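Local coordinates for competence/damage-inducible protein CinA (Agrobacterium tumefaciens, PDB 2A9S) that is of uncertain function but belongs to the competence/damage-inducible CinA family, whose relatives include nicotinamide mononucleotide deamidases, at residues Asp9-Glu12 / Leu13-Ile17. Residues are numbered along the deposited sequence; the frame is centred on the assembly and turned at random.
Sequences DIEE and LARRI
Glu11 and Arg15, one helical turn apart, form a salt bridge: NH1 of Arg15 donates to OE2 of Glu11 over 3.0 Å. The N-H points well at its acceptor, at 161°. It reaches OE2 on the anti side of the carboxylate, and the oxygen lies almost in the guanidinium plane. The carboxylate is turned 71° from that plane, and the bridge is single: NH1 to OE2. In both residues CG is anti to the backbone N, which sends the chains out side by side. A bend at chi3 of Arg15 brings the guanidinium beside the Glu11 carboxylate. The other carboxylate oxygen, OE1, has a weak hydrogen bond with OG of Ser4. This is an i to i+4 pair on the helix 8-24, which packs against helix 147-167 through Ile10 and Ile17. Four i to i+4 backbone bonds hold the same turn. Asp9 O accepts from Leu13 N at 2.9 Å, and Ile10 O from Ala14 N at 2.9 Å. Glu11 O accepts from Arg15 N at 2.8 Å, and Glu12 O from Arg16 N at 2.9 Å. CG of Leu13 also rests 3.4 Å from Asp9 O. The Asp9 carboxylate forms a salt bridge with Arg156 of helix 147-167.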
loop_
_atom_site.group_PDB
_atom_site.type_symbol
_atom_site.label_atom_id
_atom_site.label_comp_id
_atom_site.label_asym_id
_atom_site.label_seq_id
_atom_site.Cartn_x
_atom_site.Cartn_y
_atom_site.Cartn_z
ATOM N N ASP A 9 -14.984 -8.777 -10.232
ATOM C CA ASP A 9 -15.048 -7.600 -11.054
ATOM C C ASP A 9 -13.868 -6.634 -10.788
ATOM O O ASP A 9 -13.375 -6.018 -11.737
ATOM C CB ASP A 9 -16.426 -6.930 -10.997
ATOM C CG ASP A 9 -16.624 -6.073 -9.763
ATOM O OD1 ASP A 9 -16.496 -6.581 -8.616
ATOM O OD2 ASP A 9 -16.934 -4.880 -9.956
ATOM N N ILE A 10 -13.418 -6.534 -9.522
ATOM C CA ILE A 10 -12.233 -5.733 -9.164
ATOM C C ILE A 10 -10.975 -6.310 -9.807
ATOM O O ILE A 10 -10.197 -5.566 -10.443
ATOM C CB ILE A 10 -12.061 -5.588 -7.645
ATOM C CG1 ILE A 10 -13.201 -4.698 -7.069
ATOM C CG2 ILE A 10 -10.646 -5.074 -7.291
ATOM C CD1 ILE A 10 -13.185 -4.598 -5.521
ATOM N N GLU A 11 -10.795 -7.631 -9.680
ATOM C CA GLU A 11 -9.724 -8.310 -10.394
ATOM C C GLU A 11 -9.783 -8.095 -11.930
ATOM O O GLU A 11 -8.733 -7.818 -12.562
ATOM C CB GLU A 11 -9.733 -9.781 -10.072
ATOM C CG GLU A 11 -8.519 -10.466 -10.560
ATOM C CD GLU A 11 -8.661 -11.955 -10.477
ATOM O OE1 GLU A 11 -9.321 -12.429 -9.516
ATOM O OE2 GLU A 11 -8.109 -12.642 -11.371
ATOM N N GLU A 12 -10.990 -8.180 -12.511
ATOM C CA GLU A 12 -11.209 -7.860 -13.950
ATOM C C GLU A 12 -10.719 -6.446 -14.279
ATOM O O GLU A 12 -10.015 -6.227 -15.297
ATOM C CB GLU A 12 -12.707 -8.007 -14.337
ATOM C CG GLU A 12 -13.016 -7.941 -15.854
ATOM C CD GLU A 12 -14.533 -8.028 -16.277
ATOM O OE1 GLU A 12 -15.480 -7.605 -15.521
ATOM O OE2 GLU A 12 -14.776 -8.495 -17.433
ATOM N N LEU A 13 -11.077 -5.478 -13.428
ATOM C CA LEU A 13 -10.685 -4.084 -13.684
ATOM C C LEU A 13 -9.151 -3.922 -13.608
ATOM O O LEU A 13 -8.552 -3.276 -14.480
ATOM C CB LEU A 13 -11.401 -3.100 -12.740
ATOM C CG LEU A 13 -12.919 -2.867 -12.915
ATOM C CD1 LEU A 13 -13.445 -2.243 -11.607
ATOM C CD2 LEU A 13 -13.229 -1.980 -14.110
ATOM N N ALA A 14 -8.536 -4.506 -12.576
ATOM C CA ALA A 14 -7.086 -4.474 -12.427
ATOM C C ALA A 14 -6.418 -5.106 -13.659
ATOM O O ALA A 14 -5.446 -4.558 -14.226
ATOM C CB ALA A 14 -6.666 -5.184 -11.112
ATOM N N ARG A 15 -6.983 -6.225 -14.110
ATOM C CA ARG A 15 -6.428 -6.937 -15.267
ATOM C C ARG A 15 -6.512 -6.048 -16.501
ATOM O O ARG A 15 -5.559 -6.018 -17.272
ATOM C CB ARG A 15 -7.189 -8.245 -15.531
ATOM C CG ARG A 15 -6.405 -9.220 -16.453
ATOM C CD ARG A 15 -6.948 -10.638 -16.388
ATOM N NE ARG A 15 -6.876 -11.206 -15.031
ATOM C CZ ARG A 15 -5.767 -11.681 -14.455
ATOM N NH1 ARG A 15 -5.821 -12.171 -13.220
ATOM N NH2 ARG A 15 -4.603 -11.680 -15.094
ATOM N N ARG A 16 -7.628 -5.311 -16.662
ATOM C CA ARG A 16 -7.822 -4.404 -17.805
ATOM C C ARG A 16 -6.744 -3.304 -17.805
ATOM O O ARG A 16 -6.128 -3.007 -18.834
ATOM C CB ARG A 16 -9.239 -3.809 -17.827
ATOM C CG ARG A 16 -9.334 -2.623 -18.772
ATOM C CD ARG A 16 -10.730 -2.366 -19.275
ATOM N NE ARG A 16 -10.710 -1.275 -20.254
ATOM C CZ ARG A 16 -11.795 -0.587 -20.610
ATOM N NH1 ARG A 16 -12.967 -0.875 -20.060
ATOM N NH2 ARG A 16 -11.704 0.401 -21.495
ATOM N N ILE A 17 -6.477 -2.748 -16.630
ATOM C CA ILE A 17 -5.482 -1.689 -16.506
ATOM C C ILE A 17 -4.087 -2.213 -16.906
ATOM O O ILE A 17 -3.379 -1.560 -17.688
ATOM C CB ILE A 17 -5.480 -1.093 -15.095
ATOM C CG1 ILE A 17 -6.805 -0.307 -14.874
ATOM C CG2 ILE A 17 -4.261 -0.204 -14.885
ATOM C CD1 ILE A 17 -7.119 -0.067 -13.373
#